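Local coordinates for protein CG8862 (Drosophila melanogaster, PDB 3ISM) that probably cleaves DNA and RNA as a magnesium-dependent mitochondrial endonuclease, endonuclease G, captured here in complex with its protein inhibitor, at residues Y25-L30 and P50-E55; C73-D78 and E117-S122; K149-V154 and G196-H201; P160-H165 and A185-F190. One frame throughout, in Å; residues are numbered along the deposited sequence.

Interaction 1: residues Y25-L30 and P50-E55; sequences YGFPGL and PHWVFE
Pro28 and Trp52 meet by a CH-pi contact. The pyrrolidine lies over one face of the indole, its CD 3.8 Å from the centroid of the six-membered ring and only 12° off the normal, while Pro28 CB stands 3.8 Å from Trp52 NE1, so the proline spans both rings of the indole. Trp52 reaches it with CG between the backbone N and the carbonyl carbon (chi1 53°), the crowded position. Apolar contacts add to this: Pro28 CG touches the edge of Phe54 at CE1, 3.9 Å away, and Phe27 CD1 lies 4.2 Å from Trp52 CH2, at the indole edge. The polar component is slight, with Gly29 O in the indole plane 3.3 Å from Trp52 CZ2. An alanine in place of Trp52 would remove the flat surface beneath Pro28 and would probably loosen the loop 25-30 over the sheet. Strand 49-57 is an inner strand, with a classic beta bulge where His51 and Trp52 both face Ser42. No hydrogen bond joins the two segments, so their contact rests on dispersion and on the C-H of Pro28 CD, probably polarised by the adjacent nitrogen, set against the pi face of the indole.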
loop_
_atom_site.group_PDB
_atom_site.type_symbol
_atom_site.label_atom_id
_atom_site.label_comp_id
_atom_site.label_asym_id
_atom_site.label_seq_id
_atom_site.Cartn_x
_atom_site.Cartn_y
_atom_site.Cartn_z
ATOM N N TYR B 25 13.191 -11.653 -18.425
ATOM C CA TYR B 25 14.117 -10.868 -17.614
ATOM C C TYR B 25 13.787 -10.850 -16.120
ATOM O O TYR B 25 14.370 -10.080 -15.361
ATOM C CB TYR B 25 14.232 -9.452 -18.183
ATOM C CG TYR B 25 14.925 -9.430 -19.535
ATOM C CD1 TYR B 25 14.250 -9.019 -20.685
ATOM C CD2 TYR B 25 16.246 -9.855 -19.667
ATOM C CE1 TYR B 25 14.877 -9.018 -21.929
ATOM C CE2 TYR B 25 16.896 -9.840 -20.913
ATOM C CZ TYR B 25 16.198 -9.418 -22.036
ATOM O OH TYR B 25 16.819 -9.405 -23.259
ATOM N N GLY B 26 12.861 -11.704 -15.699
ATOM C CA GLY B 26 12.561 -11.855 -14.277
ATOM C C GLY B 26 11.196 -11.337 -13.905
ATOM O O GLY B 26 10.539 -10.664 -14.704
ATOM N N PHE B 27 10.776 -11.654 -12.685
ATOM C CA PHE B 27 9.513 -11.193 -12.127
ATOM C C PHE B 27 9.708 -9.975 -11.230
ATOM O O PHE B 27 10.466 -10.049 -10.274
ATOM C CB PHE B 27 8.878 -12.321 -11.284
ATOM C CG PHE B 27 8.295 -13.447 -12.104
ATOM C CD1 PHE B 27 6.920 -13.646 -12.139
ATOM C CD2 PHE B 27 9.117 -14.310 -12.822
ATOM C CE1 PHE B 27 6.361 -14.689 -12.887
ATOM C CE2 PHE B 27 8.574 -15.358 -13.583
ATOM C CZ PHE B 27 7.182 -15.542 -13.612
ATOM N N PRO B 28 8.999 -8.862 -11.505
ATOM C CA PRO B 28 9.059 -7.713 -10.571
ATOM C C PRO B 28 8.664 -8.048 -9.119
ATOM O O PRO B 28 9.225 -7.473 -8.171
ATOM C CB PRO B 28 8.064 -6.709 -11.180
ATOM C CG PRO B 28 8.061 -7.062 -12.657
ATOM C CD PRO B 28 8.116 -8.575 -12.652
ATOM N N GLY B 29 7.724 -8.971 -8.955
ATOM C CA GLY B 29 7.264 -9.381 -7.631
ATOM C C GLY B 29 6.453 -10.645 -7.787
ATOM O O GLY B 29 6.227 -11.104 -8.911
ATOM N N LEU B 30 6.020 -11.230 -6.672
ATOM C CA LEU B 30 5.327 -12.512 -6.744
ATOM C C LEU B 30 3.969 -12.515 -6.032
ATOM O O LEU B 30 3.495 -13.559 -5.586
ATOM C CB LEU B 30 6.234 -13.666 -6.267
ATOM C CG LEU B 30 7.618 -13.845 -6.924
ATOM C CD1 LEU B 30 8.525 -14.717 -6.047
ATOM C CD2 LEU B 30 7.531 -14.420 -8.350
ATOM N N PRO B 50 -4.050 -3.982 -10.600
ATOM C CA PRO B 50 -2.772 -4.703 -10.611
ATOM C C PRO B 50 -1.683 -4.078 -9.717
ATOM O O PRO B 50 -1.694 -2.880 -9.486
ATOM C CB PRO B 50 -2.325 -4.600 -12.082
ATOM C CG PRO B 50 -3.564 -4.334 -12.853
ATOM C CD PRO B 50 -4.411 -3.479 -11.942
ATOM N N HIS B 51 -0.765 -4.893 -9.212
ATOM C CA HIS B 51 0.549 -4.367 -8.829
ATOM C C HIS B 51 1.294 -4.000 -10.120
ATOM O O HIS B 51 1.902 -2.958 -10.197
ATOM C CB HIS B 51 1.388 -5.405 -8.097
ATOM C CG HIS B 51 0.916 -5.723 -6.709
ATOM N ND1 HIS B 51 0.967 -4.813 -5.676
ATOM C CD2 HIS B 51 0.446 -6.880 -6.170
ATOM C CE1 HIS B 51 0.538 -5.387 -4.561
ATOM N NE2 HIS B 51 0.207 -6.640 -4.837
ATOM N N TRP B 52 1.271 -4.901 -11.101
ATOM C CA TRP B 52 1.983 -4.719 -12.371
ATOM C C TRP B 52 1.415 -5.657 -13.431
ATOM O O TRP B 52 0.748 -6.664 -13.109
ATOM C CB TRP B 52 3.510 -4.952 -12.230
ATOM C CG TRP B 52 3.932 -6.271 -11.600
ATOM C CD1 TRP B 52 4.255 -6.481 -10.294
ATOM C CD2 TRP B 52 4.114 -7.537 -12.260
ATOM N NE1 TRP B 52 4.598 -7.800 -10.084
ATOM C CE2 TRP B 52 4.522 -8.470 -11.277
ATOM C CE3 TRP B 52 3.954 -7.978 -13.573
ATOM C CZ2 TRP B 52 4.768 -9.815 -11.571
ATOM C CZ3 TRP B 52 4.205 -9.332 -13.867
ATOM C CH2 TRP B 52 4.591 -10.225 -12.867
ATOM N N VAL B 53 1.640 -5.308 -14.698
ATOM C CA VAL B 53 1.472 -6.275 -15.770
ATOM C C VAL B 53 2.784 -6.321 -16.572
ATOM O O VAL B 53 3.585 -5.372 -16.520
ATOM C CB VAL B 53 0.290 -5.935 -16.711
ATOM C CG1 VAL B 53 -1.025 -5.913 -15.968
ATOM C CG2 VAL B 53 0.532 -4.602 -17.425
ATOM N N PHE B 54 2.990 -7.418 -17.302
ATOM C CA PHE B 54 4.186 -7.580 -18.095
ATOM C C PHE B 54 3.826 -8.036 -19.511
ATOM O O PHE B 54 2.945 -8.879 -19.710
ATOM C CB PHE B 54 5.174 -8.561 -17.439
ATOM C CG PHE B 54 6.597 -8.095 -17.511
ATOM C CD1 PHE B 54 7.202 -7.512 -16.401
ATOM C CD2 PHE B 54 7.305 -8.167 -18.710
ATOM C CE1 PHE B 54 8.517 -7.034 -16.481
ATOM C CE2 PHE B 54 8.610 -7.686 -18.797
ATOM C CZ PHE B 54 9.216 -7.108 -17.681
ATOM N N GLU B 55 4.508 -7.462 -20.492
ATOM C CA GLU B 55 4.202 -7.722 -21.904
ATOM C C GLU B 55 5.496 -7.878 -22.676
ATOM O O GLU B 55 6.499 -7.251 -22.352
ATOM C CB GLU B 55 3.389 -6.576 -22.509
ATOM C CG GLU B 55 1.986 -6.336 -21.884
ATOM C CD GLU B 55 1.367 -5.000 -22.341
ATOM O OE1 GLU B 55 1.969 -3.937 -22.074
ATOM O OE2 GLU B 55 0.283 -5.008 -22.964
#

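Interaction 2: residues C73-D78 and E117-S122; sequences CDFKQD and ETFYLS
Phe119 is gripped from two directions. Cys73 CB sits over one face of its ring, 3.6 Å from the centroid, with SG nearby in an oblique sulfur-aromatic contact, and the Phe119 edge points at the face of Phe75 in an edge-to-face pair, centroids 5.1 Å apart and planes at 57°. Phe75 also meets Tyr331 of the inhibitor chain CG4930. Next along the chain, Lys76 NZ lies 3.8 Å from the centroid of the Tyr120 ring, almost on its normal, a cation-pi contact. Bends at chi2 and chi4 bring the amine back over the ring, and a hydrogen bond to Asp116 O holds it there. The last pair is polar: Ser122 OG donates to Asp78 OD2, 2.6 Å away, which accepts on its anti lone pair, while Arg34 forms a salt bridge with the same oxygen and Ser80 bonds to OD1, which would favour an ionised carboxylate. The backbones are joined by a single bridge, Lys76 with Tyr120, whose bonds run from Lys76 N to Phe119 O (3.2 Å) and from Leu121 N to Lys76 O (2.8 Å). Phe119 also packs edge-to-face with His101, the predicted proton acceptor on strand 98-101, and loop 73-78 lies along the turn leading from helix 112-116 to strand 124-127.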
loop_
_atom_site.group_PDB
_atom_site.type_symbol
_atom_site.label_atom_id
_atom_site.label_comp_id
_atom_site.label_asym_id
_atom_site.label_seq_id
_atom_site.Cartn_x
_atom_site.Cartn_y
_atom_site.Cartn_z
ATOM N N CYS B 73 -15.390 -6.550 -27.563
ATOM C CA CYS B 73 -14.841 -6.627 -26.204
ATOM C C CYS B 73 -15.521 -5.709 -25.200
ATOM O O CYS B 73 -15.667 -4.509 -25.446
ATOM C CB CYS B 73 -13.368 -6.258 -26.218
ATOM S SG CYS B 73 -12.393 -7.128 -27.404
ATOM N N ASP B 74 -15.876 -6.272 -24.047
ATOM C CA ASP B 74 -16.519 -5.513 -22.978
ATOM C C ASP B 74 -15.792 -5.692 -21.648
ATOM O O ASP B 74 -15.170 -6.730 -21.400
ATOM C CB ASP B 74 -17.984 -5.926 -22.819
ATOM C CG ASP B 74 -18.774 -5.777 -24.103
ATOM O OD1 ASP B 74 -18.885 -4.632 -24.611
ATOM O OD2 ASP B 74 -19.288 -6.808 -24.599
ATOM N N PHE B 75 -15.892 -4.672 -20.803
ATOM C CA PHE B 75 -15.292 -4.683 -19.481
ATOM C C PHE B 75 -16.082 -5.645 -18.595
ATOM O O PHE B 75 -17.304 -5.538 -18.482
ATOM C CB PHE B 75 -15.297 -3.272 -18.894
ATOM C CG PHE B 75 -14.477 -2.271 -19.681
ATOM C CD1 PHE B 75 -13.113 -2.164 -19.482
ATOM C CD2 PHE B 75 -15.079 -1.430 -20.602
ATOM C CE1 PHE B 75 -12.358 -1.243 -20.188
ATOM C CE2 PHE B 75 -14.331 -0.507 -21.315
ATOM C CZ PHE B 75 -12.966 -0.413 -21.108
ATOM N N LYS B 76 -15.386 -6.601 -17.991
ATOM C CA LYS B 76 -16.052 -7.671 -17.247
ATOM C C LYS B 76 -15.285 -8.057 -16.001
ATOM O O LYS B 76 -14.047 -7.976 -15.986
ATOM C CB LYS B 76 -16.259 -8.894 -18.143
ATOM C CG LYS B 76 -14.993 -9.480 -18.760
ATOM C CD LYS B 76 -15.265 -9.985 -20.193
ATOM C CE LYS B 76 -13.975 -10.447 -20.917
ATOM N NZ LYS B 76 -12.756 -9.685 -20.510
ATOM N N GLN B 77 -16.016 -8.468 -14.960
ATOM C CA GLN B 77 -15.406 -8.960 -13.715
ATOM C C GLN B 77 -14.544 -10.196 -13.979
ATOM O O GLN B 77 -14.860 -11.013 -14.847
ATOM C CB GLN B 77 -16.469 -9.274 -12.646
ATOM C CG GLN B 77 -17.300 -10.544 -12.925
ATOM C CD GLN B 77 -18.149 -11.000 -11.740
ATOM O OE1 GLN B 77 -17.846 -10.699 -10.587
ATOM N NE2 GLN B 77 -19.204 -11.756 -12.027
ATOM N N ASP B 78 -13.456 -10.309 -13.238
ATOM C CA ASP B 78 -12.565 -11.469 -13.312
ATOM C C ASP B 78 -12.955 -12.500 -12.235
ATOM O O ASP B 78 -12.712 -12.292 -11.036
ATOM C CB ASP B 78 -11.111 -11.015 -13.131
ATOM C CG ASP B 78 -10.114 -12.151 -13.323
ATOM O OD1 ASP B 78 -10.527 -13.332 -13.360
ATOM O OD2 ASP B 78 -8.908 -11.851 -13.443
ATOM N N GLU B 117 -9.001 -10.749 -23.385
ATOM C CA GLU B 117 -8.459 -10.915 -22.043
ATOM C C GLU B 117 -7.923 -9.621 -21.394
ATOM O O GLU B 117 -7.768 -9.562 -20.171
ATOM C CB GLU B 117 -7.384 -12.012 -22.034
ATOM C CG GLU B 117 -7.899 -13.454 -22.219
ATOM C CD GLU B 117 -6.780 -14.411 -22.643
ATOM O OE1 GLU B 117 -5.596 -14.017 -22.561
ATOM O OE2 GLU B 117 -7.072 -15.548 -23.081
ATOM N N THR B 118 -7.632 -8.588 -22.184
ATOM C CA THR B 118 -7.220 -7.306 -21.592
ATOM C C THR B 118 -8.414 -6.547 -21.007
ATOM O O THR B 118 -8.241 -5.564 -20.289
ATOM C CB THR B 118 -6.481 -6.388 -22.600
ATOM O OG1 THR B 118 -7.392 -5.949 -23.623
ATOM C CG2 THR B 118 -5.317 -7.134 -23.252
ATOM N N PHE B 119 -9.628 -7.005 -21.291
ATOM C CA PHE B 119 -10.819 -6.328 -20.766
ATOM C C PHE B 119 -11.343 -6.829 -19.406
ATOM O O PHE B 119 -12.368 -6.343 -18.915
ATOM C CB PHE B 119 -11.925 -6.274 -21.822
ATOM C CG PHE B 119 -11.681 -5.241 -22.894
ATOM C CD1 PHE B 119 -12.346 -4.019 -22.862
ATOM C CD2 PHE B 119 -10.775 -5.483 -23.929
ATOM C CE1 PHE B 119 -12.121 -3.057 -23.848
ATOM C CE2 PHE B 119 -10.547 -4.523 -24.929
ATOM C CZ PHE B 119 -11.223 -3.309 -24.887
ATOM N N TYR B 120 -10.632 -7.772 -18.783
ATOM C CA TYR B 120 -10.960 -8.145 -17.411
ATOM C C TYR B 120 -10.691 -6.951 -16.520
ATOM O O TYR B 120 -9.644 -6.301 -16.654
ATOM C CB TYR B 120 -10.142 -9.339 -16.926
ATOM C CG TYR B 120 -10.600 -10.656 -17.484
ATOM C CD1 TYR B 120 -11.839 -11.182 -17.142
ATOM C CD2 TYR B 120 -9.789 -11.380 -18.361
ATOM C CE1 TYR B 120 -12.272 -12.403 -17.666
ATOM C CE2 TYR B 120 -10.203 -12.601 -18.880
ATOM C CZ TYR B 120 -11.443 -13.107 -18.524
ATOM O OH TYR B 120 -11.865 -14.316 -19.041
ATOM N N LEU B 121 -11.625 -6.666 -15.614
ATOM C CA LEU B 121 -11.459 -5.572 -14.667
ATOM C C LEU B 121 -10.237 -5.709 -13.751
ATOM O O LEU B 121 -9.818 -4.731 -13.141
ATOM C CB LEU B 121 -12.723 -5.386 -13.823
ATOM C CG LEU B 121 -13.905 -4.879 -14.651
ATOM C CD1 LEU B 121 -15.199 -5.034 -13.872
ATOM C CD2 LEU B 121 -13.676 -3.421 -15.077
ATOM N N SER B 122 -9.675 -6.913 -13.650
ATOM C CA SER B 122 -8.426 -7.083 -12.913
ATOM C C SER B 122 -7.224 -6.472 -13.629
ATOM O O SER B 122 -6.177 -6.291 -13.014
ATOM C CB SER B 122 -8.165 -8.549 -12.594
ATOM O OG SER B 122 -8.180 -9.326 -13.762
#

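Interaction 3: residues K149-V154 and G196-H201; sequences KTYSNV and GESADH
The Tyr151 ring lies face-on to the backbone of Gly196, whose CA is 3.9 Å from the ring centroid and 25° off its normal. With CG anti to the carbonyl carbon (chi1 -50°), the ring lies across the neighbouring strand, and a CB at Gly196 would clash with Tyr151 CD2, so glycine suits this place. Thr150 CG2 packs on the opposite face of the ring. At its edge sits Ser198 OG, 3.3 Å from Tyr151 CE1. Asn153 and Glu197 cross obliquely, amide and carboxylate planes 55° apart, with Glu197 OE1 3.7 Å from Asn153 CB. One oxygen of each has its partner outside the segments: Asn153 OD1 is hydrogen-bonded to His56 NE2, while Glu197 OE2 bonds to Tyr25 OH and forms a salt bridge with Lys24. An amide and a carboxylate suit the place because they can take up these partners. The backbone supplies one good bond, Glu197 N to Asn153 O at 3.1 Å, nearly along the C=O axis; Ser152 N to Glu197 O is weak. Val154 and Gly196 form a non-hydrogen-bonded antiparallel pair. Here, at the surface, strand 153-161 begins and its antiparallel neighbour 189-197 ends, in the mixed sheet of this member of the DNA/RNA non-specific endonuclease family.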
loop_
_atom_site.group_PDB
_atom_site.type_symbol
_atom_site.label_atom_id
_atom_site.label_comp_id
_atom_site.label_asym_id
_atom_site.label_seq_id
_atom_site.Cartn_x
_atom_site.Cartn_y
_atom_site.Cartn_z
ATOM N N LYS B 149 9.426 -1.013 -34.269
ATOM C CA LYS B 149 10.077 -0.681 -35.542
ATOM C C LYS B 149 11.569 -0.386 -35.372
ATOM O O LYS B 149 12.292 -0.271 -36.363
ATOM C CB LYS B 149 9.388 0.504 -36.232
ATOM C CG LYS B 149 8.033 0.164 -36.824
ATOM C CD LYS B 149 7.472 1.308 -37.651
ATOM C CE LYS B 149 6.020 1.021 -38.066
ATOM N NZ LYS B 149 5.898 0.035 -39.202
ATOM N N THR B 150 12.018 -0.254 -34.124
ATOM C CA THR B 150 13.432 -0.019 -33.817
ATOM C C THR B 150 14.049 -1.278 -33.200
ATOM O O THR B 150 15.171 -1.663 -33.528
ATOM C CB THR B 150 13.603 1.163 -32.830
ATOM O OG1 THR B 150 12.933 2.324 -33.342
ATOM C CG2 THR B 150 15.087 1.487 -32.637
ATOM N N TYR B 151 13.293 -1.906 -32.309
ATOM C CA TYR B 151 13.723 -3.116 -31.620
ATOM C C TYR B 151 12.800 -4.279 -31.958
ATOM O O TYR B 151 11.584 -4.183 -31.793
ATOM C CB TYR B 151 13.714 -2.914 -30.107
ATOM C CG TYR B 151 14.423 -1.671 -29.623
ATOM C CD1 TYR B 151 15.808 -1.521 -29.748
ATOM C CD2 TYR B 151 13.710 -0.649 -29.010
ATOM C CE1 TYR B 151 16.442 -0.371 -29.279
ATOM C CE2 TYR B 151 14.331 0.479 -28.532
ATOM C CZ TYR B 151 15.685 0.625 -28.661
ATOM O OH TYR B 151 16.260 1.793 -28.180
ATOM N N SER B 152 13.389 -5.386 -32.380
ATOM C CA SER B 152 12.642 -6.578 -32.771
ATOM C C SER B 152 11.751 -7.106 -31.647
ATOM O O SER B 152 10.688 -7.688 -31.897
ATOM C CB SER B 152 13.609 -7.674 -33.206
ATOM O OG SER B 152 14.138 -7.409 -34.488
ATOM N N ASN B 153 12.204 -6.916 -30.413
ATOM C CA ASN B 153 11.490 -7.380 -29.246
ATOM C C ASN B 153 11.481 -6.275 -28.207
ATOM O O ASN B 153 12.529 -5.704 -27.886
ATOM C CB ASN B 153 12.140 -8.650 -28.685
ATOM C CG ASN B 153 12.070 -9.825 -29.661
ATOM O OD1 ASN B 153 11.073 -10.543 -29.697
ATOM N ND2 ASN B 153 13.129 -10.013 -30.464
ATOM N N VAL B 154 10.293 -5.948 -27.717
ATOM C CA VAL B 154 10.127 -4.890 -26.720
ATOM C C VAL B 154 9.450 -5.469 -25.482
ATOM O O VAL B 154 8.340 -5.994 -25.578
ATOM C CB VAL B 154 9.284 -3.716 -27.289
ATOM C CG1 VAL B 154 8.930 -2.714 -26.198
ATOM C CG2 VAL B 154 10.024 -3.029 -28.445
ATOM N N GLY B 196 14.240 -2.656 -24.894
ATOM C CA GLY B 196 14.274 -3.087 -26.287
ATOM C C GLY B 196 15.566 -3.815 -26.592
ATOM O O GLY B 196 16.632 -3.434 -26.103
ATOM N N GLU B 197 15.461 -4.873 -27.390
ATOM C CA GLU B 197 16.616 -5.630 -27.866
ATOM C C GLU B 197 16.881 -5.249 -29.310
ATOM O O GLU B 197 16.025 -5.469 -30.163
ATOM C CB GLU B 197 16.336 -7.133 -27.810
ATOM C CG GLU B 197 15.991 -7.681 -26.434
ATOM C CD GLU B 197 15.642 -9.160 -26.473
ATOM O OE1 GLU B 197 15.552 -9.733 -27.579
ATOM O OE2 GLU B 197 15.444 -9.755 -25.397
ATOM N N SER B 198 18.052 -4.680 -29.590
ATOM C CA SER B 198 18.412 -4.301 -30.958
ATOM C C SER B 198 18.854 -5.523 -31.753
ATOM O O SER B 198 18.863 -6.639 -31.221
ATOM C CB SER B 198 19.506 -3.234 -30.959
ATOM O OG SER B 198 19.022 -2.023 -30.408
ATOM N N ALA B 199 19.218 -5.301 -33.017
ATOM C CA ALA B 199 19.655 -6.356 -33.931
ATOM C C ALA B 199 20.918 -7.032 -33.414
ATOM O O ALA B 199 20.960 -8.261 -33.278
ATOM C CB ALA B 199 19.880 -5.792 -35.318
ATOM N N ASP B 200 21.936 -6.224 -33.109
ATOM C CA ASP B 200 23.089 -6.699 -32.342
ATOM C C ASP B 200 22.586 -7.026 -30.951
ATOM O O ASP B 200 21.400 -6.855 -30.668
ATOM C CB ASP B 200 24.202 -5.647 -32.296
ATOM C CG ASP B 200 23.669 -4.227 -32.156
ATOM O OD1 ASP B 200 22.748 -4.004 -31.341
ATOM O OD2 ASP B 200 24.180 -3.333 -32.868
ATOM N N HIS B 201 23.450 -7.485 -30.060
ATOM C CA HIS B 201 22.920 -7.974 -28.780
ATOM C C HIS B 201 22.672 -6.896 -27.717
ATOM O O HIS B 201 22.518 -7.202 -26.526
ATOM C CB HIS B 201 23.737 -9.166 -28.278
ATOM C CG HIS B 201 23.686 -10.335 -29.212
ATOM N ND1 HIS B 201 24.621 -10.536 -30.204
ATOM C CD2 HIS B 201 22.783 -11.338 -29.336
ATOM C CE1 HIS B 201 24.312 -11.627 -30.884
ATOM N NE2 HIS B 201 23.203 -12.134 -30.374
#

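Interaction 4: residues P160-H165 and A185-F190; sequences PLYLPH and AVPTHF
Leu163 CD1 is a knob set over the centre of the His189 imidazole, 3.6 Å from its centroid and 12° off the normal, the two side chains crossing at about a right angle. A methyl group suits this spot because the flat ring offers it a broad surface. Pro187 fits between two neighbours: its CG touches Pro160 CB at 3.6 Å and Tyr162 CE1 at 4.0 Å, the tyrosine running alongside it in the same direction. Ala185 CB meets Tyr162 CE1 as well, and Phe190 CD1 comes up to Pro160 CA. Thr188 and His189 both face Leu161, forming a classic beta bulge where antiparallel strands 153-161 and 189-197 of the mixed sheet part. Leu161 N bonds to His189 O at 2.9 Å, and Thr188 N returns to Leu161 O in the carbonyl plane. Thr188 OG1, in the crowded position (chi1 68°), accepts a nearly straight bond from Leu163 N and is hydrogen-bonded to His189 ND1 at 2.6 Å, where either could donate. Replacing His189 by an alanine would remove both the platform under Leu163 and this partner of Thr188 OG1, and would probably leave the Leu163 side chain and the Thr188 hydroxyl less firmly placed. Leu161 and Leu163 also pack against Ser234 of helix 228-235.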
loop_
_atom_site.group_PDB
_atom_site.type_symbol
_atom_site.label_atom_id
_atom_site.label_comp_id
_atom_site.label_asym_id
_atom_site.label_seq_id
_atom_site.Cartn_x
_atom_site.Cartn_y
_atom_site.Cartn_z
ATOM N N PRO B 160 0.784 0.837 -11.321
ATOM C CA PRO B 160 0.434 1.997 -10.519
ATOM C C PRO B 160 1.466 2.363 -9.458
ATOM O O PRO B 160 2.258 1.507 -9.018
ATOM C CB PRO B 160 -0.862 1.553 -9.846
ATOM C CG PRO B 160 -0.706 0.079 -9.670
ATOM C CD PRO B 160 0.105 -0.389 -10.850
ATOM N N LEU B 161 1.447 3.629 -9.074
ATOM C CA LEU B 161 2.227 4.153 -7.956
ATOM C C LEU B 161 1.302 4.995 -7.089
ATOM O O LEU B 161 0.279 5.494 -7.558
ATOM C CB LEU B 161 3.377 5.054 -8.432
ATOM C CG LEU B 161 4.474 4.435 -9.292
ATOM C CD1 LEU B 161 5.348 5.518 -9.955
ATOM C CD2 LEU B 161 5.300 3.475 -8.470
ATOM N N TYR B 162 1.688 5.152 -5.823
ATOM C CA TYR B 162 0.927 5.906 -4.849
ATOM C C TYR B 162 1.962 6.746 -4.105
ATOM O O TYR B 162 2.495 6.323 -3.070
ATOM C CB TYR B 162 0.173 4.954 -3.910
ATOM C CG TYR B 162 -0.583 3.829 -4.620
ATOM C CD1 TYR B 162 -1.936 3.959 -4.928
ATOM C CD2 TYR B 162 0.062 2.640 -4.971
ATOM C CE1 TYR B 162 -2.617 2.947 -5.577
ATOM C CE2 TYR B 162 -0.607 1.623 -5.620
ATOM C CZ TYR B 162 -1.943 1.789 -5.931
ATOM O OH TYR B 162 -2.620 0.779 -6.574
ATOM N N LEU B 163 2.264 7.920 -4.655
ATOM C CA LEU B 163 3.428 8.721 -4.240
ATOM C C LEU B 163 3.062 9.767 -3.197
ATOM O O LEU B 163 1.980 10.335 -3.260
ATOM C CB LEU B 163 4.090 9.410 -5.448
ATOM C CG LEU B 163 4.565 8.540 -6.623
ATOM C CD1 LEU B 163 5.383 9.380 -7.619
ATOM C CD2 LEU B 163 5.379 7.381 -6.113
ATOM N N PRO B 164 3.949 9.981 -2.215
ATOM C CA PRO B 164 3.749 10.944 -1.125
ATOM C C PRO B 164 3.805 12.386 -1.567
ATOM O O PRO B 164 4.365 12.681 -2.604
ATOM C CB PRO B 164 4.934 10.675 -0.195
ATOM C CG PRO B 164 5.996 10.077 -1.100
ATOM C CD PRO B 164 5.214 9.229 -2.058
ATOM N N HIS B 165 3.231 13.272 -0.764
ATOM C CA HIS B 165 3.378 14.705 -0.955
ATOM C C HIS B 165 3.596 15.286 0.439
ATOM O O HIS B 165 3.278 14.641 1.448
ATOM C CB HIS B 165 2.112 15.310 -1.581
ATOM C CG HIS B 165 0.882 15.093 -0.753
ATOM N ND1 HIS B 165 0.169 13.917 -0.779
ATOM C CD2 HIS B 165 0.269 15.880 0.160
ATOM C CE1 HIS B 165 -0.847 13.995 0.059
ATOM N NE2 HIS B 165 -0.805 15.176 0.650
ATOM N N ALA B 185 -8.714 1.472 -5.521
ATOM C CA ALA B 185 -7.757 2.557 -5.354
ATOM C C ALA B 185 -7.540 3.359 -6.639
ATOM O O ALA B 185 -7.464 2.787 -7.730
ATOM C CB ALA B 185 -6.440 2.017 -4.865
ATOM N N VAL B 186 -7.443 4.678 -6.498
ATOM C CA VAL B 186 -7.088 5.560 -7.603
ATOM C C VAL B 186 -5.614 5.942 -7.454
ATOM O O VAL B 186 -5.247 6.770 -6.606
ATOM C CB VAL B 186 -7.969 6.825 -7.671
ATOM C CG1 VAL B 186 -7.558 7.682 -8.881
ATOM C CG2 VAL B 186 -9.493 6.461 -7.743
ATOM N N PRO B 187 -4.756 5.318 -8.263
ATOM C CA PRO B 187 -3.316 5.587 -8.183
ATOM C C PRO B 187 -2.963 7.048 -8.476
ATOM O O PRO B 187 -3.664 7.723 -9.239
ATOM C CB PRO B 187 -2.733 4.636 -9.238
ATOM C CG PRO B 187 -3.786 3.512 -9.352
ATOM C CD PRO B 187 -5.072 4.283 -9.269
ATOM N N THR B 188 -1.893 7.536 -7.856
ATOM C CA THR B 188 -1.465 8.925 -8.039
ATOM C C THR B 188 -0.734 9.061 -9.391
ATOM O O THR B 188 -0.755 10.111 -10.007
ATOM C CB THR B 188 -0.521 9.400 -6.886
ATOM O OG1 THR B 188 0.741 8.700 -6.959
ATOM C CG2 THR B 188 -1.164 9.154 -5.536
ATOM N N HIS B 189 -0.085 7.977 -9.816
ATOM C CA HIS B 189 0.808 7.970 -10.993
ATOM C C HIS B 189 0.820 6.559 -11.581
ATOM O O HIS B 189 0.416 5.608 -10.922
ATOM C CB HIS B 189 2.261 8.315 -10.608
ATOM C CG HIS B 189 2.466 9.699 -10.060
ATOM N ND1 HIS B 189 2.093 10.058 -8.780
ATOM C CD2 HIS B 189 3.084 10.785 -10.586
ATOM C CE1 HIS B 189 2.425 11.319 -8.560
ATOM N NE2 HIS B 189 3.026 11.785 -9.642
ATOM N N PHE B 190 1.310 6.433 -12.814
ATOM C CA PHE B 190 1.575 5.137 -13.425
ATOM C C PHE B 190 2.964 5.144 -14.062
ATOM O O PHE B 190 3.466 6.186 -14.411
ATOM C CB PHE B 190 0.515 4.815 -14.486
ATOM C CG PHE B 190 -0.873 4.657 -13.936
ATOM C CD1 PHE B 190 -1.315 3.419 -13.480
ATOM C CD2 PHE B 190 -1.749 5.744 -13.890
ATOM C CE1 PHE B 190 -2.601 3.270 -12.957
ATOM C CE2 PHE B 190 -3.042 5.604 -13.382
ATOM C CZ PHE B 190 -3.468 4.364 -12.908
#

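Interaction 1 comes first, closing the loop of 25-30 across strands 33-35 and 40-44 onto strand 49-57. Interaction 2 follows it in series, closing the long excursion from 73-78 to 117-122 that includes strand 98-101 and helix 112-116; its Ser122 packs against Pro50 of interaction 1. Interaction 3 then joins the far ends of strands 153-161 and 189-197, and interaction 4 lies nested inside the loop it closes, on the other side of the chain's centre, where it closes the excursion through strand 172-179. No contacts cross. Interaction 1 reaches interaction 3 through Tyr25 OH and Glu197 OE2, and interaction 4 through Pro50 and Pro160.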